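Local coordinates for Glyco_hydro_cc domain-containing protein (Blastomyces gilchristii, PDB 6UB0), which hydrolyses beta-1,3-glucan as a curdlan-specific exo-beta-1,3-glucanase of family GH128, and is bound here to laminaribiose in its -2 and -1 subsites, at residues S2-L7 and E204-F209; F23-N28 and T171-E176; V43-G48 and A72-D77. One frame throughout, in Å; residues are numbered along the deposited sequence.

Contact 1 of 3, residues S2-L7 and E204-F209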
loop_
_atom_site.group_PDB
_atom_site.type_symbol
_atom_site.label_atom_id
_atom_site.label_comp_id
_atom_site.label_asym_id
_atom_site.label_seq_id
_atom_site.Cartn_x
_atom_site.Cartn_y
_atom_site.Cartn_z
ATOM N N SER A 2 14.997 2.701 -7.631
ATOM C CA SER A 2 14.755 3.685 -6.541
ATOM C C SER A 2 14.711 3.000 -5.164
ATOM O O SER A 2 14.774 3.723 -4.117
ATOM C CB SER A 2 13.446 4.359 -6.780
ATOM O OG SER A 2 12.386 3.393 -6.689
ATOM N N GLY A 3 14.457 1.682 -5.146
ATOM C CA GLY A 3 14.267 0.890 -3.925
ATOM C C GLY A 3 12.881 1.086 -3.333
ATOM O O GLY A 3 12.672 0.558 -2.174
ATOM N N LYS A 4 11.980 1.778 -4.064
ATOM C CA LYS A 4 10.565 2.074 -3.670
ATOM C C LYS A 4 9.564 1.027 -4.208
ATOM O O LYS A 4 8.449 0.941 -3.623
ATOM C CB LYS A 4 10.036 3.425 -4.163
ATOM C CG LYS A 4 10.882 4.659 -3.905
ATOM C CD LYS A 4 10.171 5.882 -4.436
ATOM C CE LYS A 4 10.945 7.183 -4.287
ATOM N NZ LYS A 4 10.128 8.329 -4.785
ATOM N N ARG A 5 9.898 0.272 -5.249
ATOM C CA ARG A 5 8.913 -0.574 -5.969
ATOM C C ARG A 5 8.604 -1.889 -5.235
ATOM O O ARG A 5 9.590 -2.638 -4.936
ATOM C CB ARG A 5 9.520 -0.917 -7.325
ATOM C CG ARG A 5 8.481 -1.430 -8.305
ATOM C CD ARG A 5 8.893 -1.335 -9.779
ATOM N NE ARG A 5 9.279 0.005 -10.213
ATOM C CZ ARG A 5 9.839 0.299 -11.406
ATOM N NH1 ARG A 5 10.049 -0.665 -12.284
ATOM N NH2 ARG A 5 10.214 1.530 -11.701
ATOM N N GLY A 6 7.310 -2.228 -5.101
ATOM C CA GLY A 6 6.772 -3.343 -4.307
ATOM C C GLY A 6 6.100 -4.434 -5.133
ATOM O O GLY A 6 5.569 -4.129 -6.229
ATOM N N LEU A 7 5.980 -5.613 -4.524
ATOM C CA LEU A 7 5.281 -6.789 -5.105
ATOM C C LEU A 7 4.061 -7.077 -4.223
ATOM O O LEU A 7 4.216 -7.698 -3.172
ATOM C CB LEU A 7 6.273 -7.947 -5.169
ATOM C CG LEU A 7 7.411 -7.760 -6.192
ATOM C CD1 LEU A 7 8.403 -8.905 -6.049
ATOM C CD2 LEU A 7 6.881 -7.674 -7.614
ATOM N N GLU A 204 7.398 7.248 -0.633
ATOM C CA GLU A 204 8.457 6.385 -0.029
ATOM C C GLU A 204 8.468 5.027 -0.729
ATOM O O GLU A 204 9.571 4.511 -0.961
ATOM C CB GLU A 204 8.239 6.157 1.482
ATOM C CG GLU A 204 9.266 5.247 2.169
ATOM C CD GLU A 204 9.425 5.334 3.690
ATOM O OE1 GLU A 204 10.508 5.792 4.183
ATOM O OE2 GLU A 204 8.516 4.915 4.408
ATOM N N ARG A 205 7.287 4.442 -0.955
ATOM C CA ARG A 205 7.117 3.083 -1.541
ATOM C C ARG A 205 5.821 2.989 -2.338
ATOM O O ARG A 205 4.878 3.780 -2.062
ATOM C CB ARG A 205 7.163 1.998 -0.469
ATOM C CG ARG A 205 8.568 1.669 0.028
ATOM C CD ARG A 205 8.563 0.424 0.890
ATOM N NE ARG A 205 9.877 -0.122 1.162
ATOM C CZ ARG A 205 10.144 -1.111 2.014
ATOM N NH1 ARG A 205 9.167 -1.680 2.701
ATOM N NH2 ARG A 205 11.394 -1.543 2.146
ATOM N N TYR A 206 5.791 2.107 -3.354
ATOM C CA TYR A 206 4.539 1.884 -4.136
ATOM C C TYR A 206 4.476 0.442 -4.650
ATOM O O TYR A 206 5.543 -0.205 -4.715
ATOM C CB TYR A 206 4.379 2.925 -5.246
ATOM C CG TYR A 206 5.473 2.863 -6.278
ATOM C CD1 TYR A 206 5.468 1.891 -7.260
ATOM C CD2 TYR A 206 6.567 3.718 -6.207
ATOM C CE1 TYR A 206 6.501 1.788 -8.171
ATOM C CE2 TYR A 206 7.597 3.643 -7.131
ATOM C CZ TYR A 206 7.589 2.633 -8.076
ATOM O OH TYR A 206 8.616 2.533 -8.958
ATOM N N ALA A 207 3.287 0.028 -5.109
ATOM C CA ALA A 207 3.002 -1.299 -5.696
ATOM C C ALA A 207 1.890 -1.171 -6.726
ATOM O O ALA A 207 0.746 -0.764 -6.396
ATOM C CB ALA A 207 2.617 -2.286 -4.646
ATOM N N SER A 208 2.188 -1.524 -7.958
ATOM C CA SER A 208 1.143 -1.674 -8.985
ATOM C C SER A 208 0.256 -2.834 -8.599
ATOM O O SER A 208 0.751 -3.789 -7.931
ATOM C CB SER A 208 1.702 -1.880 -10.360
ATOM O OG SER A 208 0.974 -1.069 -11.265
ATOM N N PHE A 209 -1.013 -2.740 -8.994
ATOM C CA PHE A 209 -2.043 -3.714 -8.588
ATOM C C PHE A 209 -2.297 -4.698 -9.734
ATOM O O PHE A 209 -2.893 -4.319 -10.708
ATOM C CB PHE A 209 -3.321 -2.966 -8.186
ATOM C CG PHE A 209 -4.458 -3.857 -7.795
ATOM C CD1 PHE A 209 -4.608 -4.329 -6.499
ATOM C CD2 PHE A 209 -5.415 -4.232 -8.742
ATOM C CE1 PHE A 209 -5.681 -5.120 -6.144
ATOM C CE2 PHE A 209 -6.471 -5.051 -8.379
ATOM C CZ PHE A 209 -6.628 -5.480 -7.090
HETATM O O HOH W 1 2.959 -5.292 -7.151
#
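Arg5 and Tyr206 run side by side and point the same way, pinning strand 5-7 against strand 205-208 where the backbones bridge. From CB onward the arginine keeps to the tyrosine. Arg5 CB lies 3.9 Å from Tyr206 OH, Arg5 CG packs 3.8 Å from Tyr206 CE1, and Arg5 CD again lies near the phenol oxygen. The chain bends at the CG-CD bond (chi3 -55°), which turns NE to that oxygen. Arg5 NE then donates to Tyr206 OH at 2.9 Å, with the oxygen close to the guanidinium plane, while NH2 adds a weak bond to the same oxygen. The tip carries on past the tyrosine: NH2 forms a salt bridge with Asp198, and NH1 bonds Tyr227 O. Tyr206 CG sits in the crowded position between backbone N and carbonyl carbon (chi1 63°), which lays one ring face toward Arg5 CA, 4.3 Å from the ring centroid. The backbones add two links. Tyr206 N donates to Lys4 O at 2.9 Å, and Gly6 N makes a weak bond to Tyr206 O. One water joins Gly6 O to Ser208 O. Lys4 CG rests on Glu204 O, 3.2 Å away, while its amino group bonds Leu197 O and Val203 O. Asp198 also bonds Tyr206 OH, so the phenol accepts from the arginine and probably donates to the carboxylate, tying the first and last barrel strands to helix 183-199.

Contact 2 of 3, residues F23-N28 and T171-E176. With GLC (alpha-D-glucopyranose), chain B.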
loop_
_atom_site.group_PDB
_atom_site.type_symbol
_atom_site.label_atom_id
_atom_site.label_comp_id
_atom_site.label_asym_id
_atom_site.label_seq_id
_atom_site.Cartn_x
_atom_site.Cartn_y
_atom_site.Cartn_z
ATOM N N PHE A 23 12.992 -4.557 -6.854
ATOM C CA PHE A 23 11.950 -4.760 -5.820
ATOM C C PHE A 23 12.629 -4.807 -4.462
ATOM O O PHE A 23 13.700 -5.403 -4.325
ATOM C CB PHE A 23 11.115 -5.998 -6.158
ATOM C CG PHE A 23 10.473 -5.899 -7.519
ATOM C CD1 PHE A 23 9.420 -5.036 -7.766
ATOM C CD2 PHE A 23 10.909 -6.670 -8.563
ATOM C CE1 PHE A 23 8.836 -4.949 -9.025
ATOM C CE2 PHE A 23 10.292 -6.624 -9.798
ATOM C CZ PHE A 23 9.306 -5.724 -10.052
ATOM N N SER A 24 12.060 -4.128 -3.483
ATOM C CA SER A 24 12.628 -4.135 -2.124
ATOM C C SER A 24 11.622 -4.749 -1.184
ATOM O O SER A 24 12.056 -5.108 -0.081
ATOM C CB SER A 24 13.027 -2.746 -1.731
ATOM O OG SER A 24 11.893 -1.921 -1.674
ATOM N N TRP A 25 10.339 -4.842 -1.582
ATOM C CA TRP A 25 9.285 -5.207 -0.628
ATOM C C TRP A 25 8.075 -5.871 -1.293
ATOM O O TRP A 25 7.869 -5.817 -2.536
ATOM C CB TRP A 25 8.882 -3.970 0.180
ATOM C CG TRP A 25 8.069 -2.971 -0.570
ATOM C CD1 TRP A 25 8.513 -2.086 -1.501
ATOM C CD2 TRP A 25 6.650 -2.760 -0.459
ATOM N NE1 TRP A 25 7.475 -1.340 -1.981
ATOM C CE2 TRP A 25 6.324 -1.724 -1.356
ATOM C CE3 TRP A 25 5.642 -3.365 0.320
ATOM C CZ2 TRP A 25 5.008 -1.290 -1.516
ATOM C CZ3 TRP A 25 4.351 -2.935 0.158
ATOM C CH2 TRP A 25 4.061 -1.874 -0.698
ATOM N N SER A 26 7.283 -6.494 -0.425
ATOM C CA SER A 26 6.100 -7.273 -0.781
ATOM C C SER A 26 5.043 -7.120 0.297
ATOM O O SER A 26 5.391 -6.828 1.457
ATOM C CB SER A 26 6.404 -8.692 -0.985
ATOM O OG SER A 26 6.730 -9.281 0.228
ATOM N N TYR A 27 3.785 -7.356 -0.082
ATOM C CA TYR A 27 2.684 -7.526 0.890
ATOM C C TYR A 27 1.611 -8.290 0.150
ATOM O O TYR A 27 1.686 -8.358 -1.069
ATOM C CB TYR A 27 2.286 -6.172 1.499
ATOM C CG TYR A 27 1.218 -5.400 0.777
ATOM C CD1 TYR A 27 1.500 -4.788 -0.439
ATOM C CD2 TYR A 27 -0.077 -5.292 1.291
ATOM C CE1 TYR A 27 0.503 -4.094 -1.127
ATOM C CE2 TYR A 27 -1.043 -4.537 0.654
ATOM C CZ TYR A 27 -0.765 -3.959 -0.571
ATOM O OH TYR A 27 -1.723 -3.285 -1.306
ATOM N N ASN A 28 0.684 -8.810 0.908
ATOM C CA ASN A 28 -0.373 -9.695 0.418
ATOM C C ASN A 28 -1.697 -9.428 1.114
ATOM O O ASN A 28 -2.527 -10.355 1.129
ATOM C CB ASN A 28 0.028 -11.144 0.652
ATOM C CG ASN A 28 0.212 -11.568 2.089
ATOM O OD1 ASN A 28 0.260 -10.763 3.026
ATOM N ND2 ASN A 28 0.293 -12.867 2.252
ATOM N N THR A 171 5.517 11.175 4.592
ATOM C CA THR A 171 5.544 10.396 3.326
ATOM C C THR A 171 4.273 9.570 3.160
ATOM O O THR A 171 3.536 9.423 4.158
ATOM C CB THR A 171 6.796 9.510 3.264
ATOM O OG1 THR A 171 7.042 9.182 1.891
ATOM C CG2 THR A 171 6.655 8.264 4.111
ATOM N N VAL A 172 4.027 9.082 1.941
ATOM C CA VAL A 172 2.940 8.104 1.653
ATOM C C VAL A 172 3.519 6.857 0.980
ATOM O O VAL A 172 4.413 6.986 0.117
ATOM C CB VAL A 172 1.760 8.671 0.824
ATOM C CG1 VAL A 172 1.364 10.089 1.255
ATOM C CG2 VAL A 172 1.975 8.645 -0.682
ATOM N N TRP A 173 2.883 5.713 1.224
ATOM C CA TRP A 173 2.988 4.583 0.253
ATOM C C TRP A 173 1.714 4.529 -0.618
ATOM O O TRP A 173 0.615 4.455 -0.074
ATOM C CB TRP A 173 3.188 3.237 0.930
ATOM C CG TRP A 173 4.392 3.147 1.813
ATOM C CD1 TRP A 173 5.175 4.155 2.297
ATOM C CD2 TRP A 173 4.848 1.946 2.439
ATOM N NE1 TRP A 173 6.148 3.640 3.115
ATOM C CE2 TRP A 173 5.948 2.293 3.244
ATOM C CE3 TRP A 173 4.449 0.603 2.347
ATOM C CZ2 TRP A 173 6.662 1.330 3.957
ATOM C CZ3 TRP A 173 5.119 -0.343 3.099
ATOM C CH2 TRP A 173 6.219 0.022 3.895
ATOM N N VAL A 174 1.897 4.417 -1.916
ATOM C CA VAL A 174 0.793 4.091 -2.862
ATOM C C VAL A 174 0.747 2.573 -2.978
ATOM O O VAL A 174 1.503 1.970 -3.815
ATOM C CB VAL A 174 0.932 4.743 -4.250
ATOM C CG1 VAL A 174 -0.342 4.533 -5.038
ATOM C CG2 VAL A 174 1.282 6.230 -4.211
ATOM N N THR A 175 0.030 1.951 -2.091
ATOM C CA THR A 175 0.104 0.468 -1.920
ATOM C C THR A 175 -0.714 -0.235 -3.000
ATOM O O THR A 175 -0.614 -1.436 -3.095
ATOM C CB THR A 175 -0.253 0.027 -0.498
ATOM O OG1 THR A 175 -1.499 0.565 -0.094
ATOM C CG2 THR A 175 0.729 0.520 0.554
ATOM N N GLU A 176 -1.557 0.508 -3.739
ATOM C CA GLU A 176 -2.261 -0.015 -4.926
ATOM C C GLU A 176 -2.349 1.115 -5.953
ATOM O O GLU A 176 -2.907 2.147 -5.630
ATOM C CB GLU A 176 -3.700 -0.429 -4.672
ATOM C CG GLU A 176 -3.911 -1.663 -3.828
ATOM C CD GLU A 176 -5.349 -2.065 -3.592
ATOM O OE1 GLU A 176 -6.243 -1.483 -4.239
ATOM O OE2 GLU A 176 -5.589 -2.899 -2.710
HETATM C C1 GLC B . -9.226 -2.580 -4.090
HETATM C C2 GLC B . -9.231 -3.566 -2.912
HETATM C C3 GLC B . -9.340 -5.010 -3.404
HETATM C C4 GLC B . -10.534 -5.129 -4.389
HETATM C C5 GLC B . -10.498 -4.064 -5.453
HETATM C C6 GLC B . -11.657 -4.093 -6.469
HETATM O O1 GLC B . -8.154 -2.800 -5.020
HETATM O O2 GLC B . -8.086 -3.520 -2.026
HETATM O O3 GLC B . -9.469 -5.876 -2.276
HETATM O O4 GLC B . -10.419 -6.332 -5.072
HETATM O O5 GLC B . -10.478 -2.799 -4.790
HETATM O O6 GLC B . -12.768 -4.550 -5.754
#
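Tyr27 and Thr175 mark the nearest backbone approach, CA to CA 8.9 Å, of two strands that face each other across the barrel interior with axes inclined at 46°, too far apart for backbone-to-backbone bonds, so that side chains span the gap. Farther from the sugar, Trp25 and Trp173 fill it. They slide past each other in opposite directions and meet edge to face, the six-membered rings 5.0 Å apart between centroids. Trp173 brings its CE3-CZ3 edge over one face of Trp25, Trp173 CZ3 lying 4.0 Å from Trp25 CZ3. Each indole N-H has a partner in contact 1: Trp25 NE1 bonds Lys4 O, and Trp173 NE1 bonds the Glu204 carboxylate. Toward the sugar, Tyr27 crosses Thr175 at about a right angle. With CG set between backbone N and carbonyl carbon (chi1 90°), the ring reaches inward and Tyr27 OH donates to Thr175 O at 2.8 Å, from above the carbonyl plane (52° out of it). Tyr27 OH also lies 3.7 Å from both Thr175 CB and Glu176 CG. Glu176 extends from there to the glucose, where Glu176 OE2 accepts from GLC O2 at 2.7 Å; its carboxylate is also held by His144 and Trp29. The phenol thus grips the peptide carbonyl directly before Glu176, a second-shell bond that fixes the backbone from which this sugar-binding carboxylate rises, beside a buried aromatic core whose two indole N-H groups both have acceptors.

Contact 3 of 3, residues V43-G48 and A72-D77. With GLC (alpha-D-glucopyranose), chain B; BGC (beta-D-glucopyranose), chain C.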
loop_
_atom_site.group_PDB
_atom_site.type_symbol
_atom_site.label_atom_id
_atom_site.label_comp_id
_atom_site.label_asym_id
_atom_site.label_seq_id
_atom_site.Cartn_x
_atom_site.Cartn_y
_atom_site.Cartn_z
ATOM N N VAL A 43 5.871 -6.946 4.330
ATOM C CA VAL A 43 5.229 -5.974 5.241
ATOM C C VAL A 43 3.895 -6.556 5.688
ATOM O O VAL A 43 2.957 -6.666 4.913
ATOM C CB VAL A 43 5.053 -4.599 4.573
ATOM C CG1 VAL A 43 4.409 -3.629 5.542
ATOM C CG2 VAL A 43 6.376 -4.075 4.068
ATOM N N PRO A 44 3.750 -6.919 6.982
ATOM C CA PRO A 44 2.459 -7.392 7.478
ATOM C C PRO A 44 1.385 -6.306 7.406
ATOM O O PRO A 44 1.733 -5.124 7.526
ATOM C CB PRO A 44 2.768 -7.790 8.932
ATOM C CG PRO A 44 4.250 -8.011 8.931
ATOM C CD PRO A 44 4.809 -6.982 7.974
ATOM N N MET A 45 0.143 -6.737 7.144
ATOM C CA MET A 45 -1.051 -5.855 7.184
ATOM C C MET A 45 -2.069 -6.324 8.224
ATOM O O MET A 45 -2.462 -7.484 8.228
ATOM C CB MET A 45 -1.683 -5.721 5.804
ATOM C CG MET A 45 -3.054 -5.042 5.886
ATOM S SD MET A 45 -3.857 -4.841 4.295
ATOM C CE MET A 45 -3.138 -3.317 3.706
ATOM N N LEU A 46 -2.488 -5.380 9.062
ATOM C CA LEU A 46 -3.766 -5.437 9.819
ATOM C C LEU A 46 -4.898 -4.952 8.908
ATOM O O LEU A 46 -5.047 -3.787 8.754
ATOM C CB LEU A 46 -3.649 -4.572 11.074
ATOM C CG LEU A 46 -4.879 -4.620 11.977
ATOM C CD1 LEU A 46 -5.322 -6.056 12.134
ATOM C CD2 LEU A 46 -4.602 -3.966 13.350
ATOM N N TRP A 47 -5.600 -5.872 8.273
ATOM C CA TRP A 47 -6.544 -5.597 7.157
ATOM C C TRP A 47 -7.770 -4.844 7.670
ATOM O O TRP A 47 -8.305 -4.008 6.939
ATOM C CB TRP A 47 -6.925 -6.929 6.527
ATOM C CG TRP A 47 -7.791 -6.798 5.322
ATOM C CD1 TRP A 47 -7.389 -6.712 4.023
ATOM C CD2 TRP A 47 -9.222 -6.665 5.318
ATOM N NE1 TRP A 47 -8.473 -6.633 3.200
ATOM C CE2 TRP A 47 -9.607 -6.553 3.972
ATOM C CE3 TRP A 47 -10.215 -6.660 6.314
ATOM C CZ2 TRP A 47 -10.957 -6.448 3.605
ATOM C CZ3 TRP A 47 -11.540 -6.539 5.947
ATOM C CH2 TRP A 47 -11.898 -6.430 4.609
ATOM N N GLY A 48 -8.224 -5.259 8.840
ATOM C CA GLY A 48 -9.477 -4.819 9.477
ATOM C C GLY A 48 -9.768 -5.647 10.725
ATOM O O GLY A 48 -9.026 -6.566 11.104
ATOM N N ALA A 72 -1.833 -0.770 8.218
ATOM C CA ALA A 72 -3.149 -0.828 8.876
ATOM C C ALA A 72 -4.237 -1.142 7.845
ATOM O O ALA A 72 -3.891 -1.570 6.731
ATOM C CB ALA A 72 -3.407 0.466 9.588
ATOM N N PHE A 73 -5.500 -0.865 8.191
ATOM C CA PHE A 73 -6.703 -1.447 7.564
ATOM C C PHE A 73 -6.737 -1.133 6.058
ATOM O O PHE A 73 -6.284 -0.088 5.582
ATOM C CB PHE A 73 -7.939 -0.947 8.322
ATOM C CG PHE A 73 -7.651 -0.706 9.797
ATOM C CD1 PHE A 73 -7.287 -1.755 10.637
ATOM C CD2 PHE A 73 -7.735 0.576 10.342
ATOM C CE1 PHE A 73 -7.020 -1.553 11.989
ATOM C CE2 PHE A 73 -7.471 0.782 11.705
ATOM C CZ PHE A 73 -7.095 -0.275 12.512
ATOM N N ASN A 74 -7.287 -2.079 5.319
ATOM C CA ASN A 74 -7.492 -1.969 3.844
ATOM C C ASN A 74 -8.815 -1.283 3.498
ATOM O O ASN A 74 -9.843 -1.961 3.511
ATOM C CB ASN A 74 -7.457 -3.330 3.201
ATOM C CG ASN A 74 -7.216 -3.191 1.722
ATOM O OD1 ASN A 74 -6.205 -2.656 1.307
ATOM N ND2 ASN A 74 -8.194 -3.599 0.942
ATOM N N GLU A 75 -8.750 -0.064 3.011
ATOM C CA GLU A 75 -9.987 0.601 2.450
ATOM C C GLU A 75 -11.103 0.569 3.496
ATOM O O GLU A 75 -12.214 0.033 3.289
ATOM C CB GLU A 75 -10.403 0.006 1.099
ATOM C CG GLU A 75 -9.481 0.435 -0.036
ATOM C CD GLU A 75 -9.926 0.074 -1.429
ATOM O OE1 GLU A 75 -11.068 -0.456 -1.545
ATOM O OE2 GLU A 75 -9.152 0.436 -2.375
ATOM N N PRO A 76 -10.867 1.199 4.676
ATOM C CA PRO A 76 -11.938 1.333 5.664
ATOM C C PRO A 76 -13.116 2.169 5.106
ATOM O O PRO A 76 -14.254 2.019 5.564
ATOM C CB PRO A 76 -11.200 1.995 6.847
ATOM C CG PRO A 76 -10.076 2.784 6.192
ATOM C CD PRO A 76 -9.620 1.862 5.082
ATOM N N ASP A 77 -12.824 3.016 4.125
ATOM C CA ASP A 77 -13.808 3.869 3.397
ATOM C C ASP A 77 -14.649 3.083 2.378
ATOM O O ASP A 77 -15.524 3.749 1.756
ATOM C CB ASP A 77 -13.115 5.017 2.660
ATOM C CG ASP A 77 -12.145 4.573 1.555
ATOM O OD1 ASP A 77 -11.382 3.564 1.778
ATOM O OD2 ASP A 77 -12.073 5.276 0.544
HETATM C C1 GLC B . -9.226 -2.580 -4.090
HETATM C C2 GLC B . -9.231 -3.566 -2.912
HETATM C C3 GLC B . -9.340 -5.010 -3.404
HETATM C C4 GLC B . -10.534 -5.129 -4.389
HETATM C C5 GLC B . -10.498 -4.064 -5.453
HETATM C C6 GLC B . -11.657 -4.093 -6.469
HETATM O O1 GLC B . -8.154 -2.800 -5.020
HETATM O O2 GLC B . -8.086 -3.520 -2.026
HETATM O O3 GLC B . -9.469 -5.876 -2.276
HETATM O O4 GLC B . -10.419 -6.332 -5.072
HETATM O O5 GLC B . -10.478 -2.799 -4.790
HETATM O O6 GLC B . -12.768 -4.550 -5.754
HETATM C C2 BGC C . -8.769 -7.668 -0.897
HETATM C C3 BGC C . -7.662 -8.588 -0.476
HETATM C C4 BGC C . -7.151 -9.247 -1.738
HETATM C C5 BGC C . -6.739 -8.176 -2.771
HETATM C C6 BGC C . -6.283 -8.598 -4.175
HETATM C C1 BGC C . -8.356 -6.690 -1.962
HETATM O O2 BGC C . -9.118 -6.946 0.289
HETATM O O3 BGC C . -8.042 -9.508 0.592
HETATM O O4 BGC C . -6.096 -10.082 -1.264
HETATM O O5 BGC C . -7.828 -7.321 -3.137
HETATM O O6 BGC C . -7.277 -9.532 -4.684
#
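Trp47 lies with one indole face on Asn74, whose CB sits over the five-membered ring 3.7 Å from its centroid, while the sugar comes in at the ring edge. There Trp47 NE1 donates to BGC O2 at 3.0 Å, with the oxygen in the ring plane and an N-H...O angle of 157°. Arg50 adds a cation-pi contact to the same indole. The Phe73 ring has the Trp47 backbone at its edge and Leu46 alongside, CD2 of Leu46 packing 3.7 Å from Phe73 CE1. Asn74 does two jobs. Asn74 N donates to Trp47 O at 2.7 Å, the one hydrogen bond directly joining the two segments. Its side chain starts with CG anti to the backbone N (chi1 -162°), which carries the amide past the indole to the glucose; Asn74 ND2 donates almost straight to GLC O2 at 3.0 Å (171°) and also bonds Gln81. Met45 packs against the same segment: bent at its last torsion, it puts Met45 CE 3.6 Å from Ala72 O and near the Asn74 amide oxygen. Glu75, held by His142, brings Glu75 OE2 to 3.5 Å from GLC C1. BGC is joined through its C1 to GLC O3, so Trp47 serves the -2 sugar and Asn74 the -1 sugar. An Asn-Glu pair just after the fourth barrel strand, 69-71, facing the -1 sugar, is consistent with the active-site pattern of the TIM-barrel glycosidases of clan GH-A.

Overall arrangement
Along the chain the segments pair from outside inward: contact 1 brings together the ends, contact 2 lies within that span, and contact 3 within contact 2. All belong to one TIM barrel. Contact 1 closes it, placing the first barrel strand, 5-8, beside the last barrel strand, 203-208. Contact 2 spans the inside between their sheet neighbours, 23-27 and 172-180, its centre about 5 Å from that of contact 1. Contact 3, centred about 13 Å from contact 2 and 17 Å from contact 1, joins the loops following strands 41-42 and 69-71. Phe209 of contact 1 touches both sugars. Barrel closure thus gathers Glu176 and Glu75, far apart in sequence, at the -1 glucose.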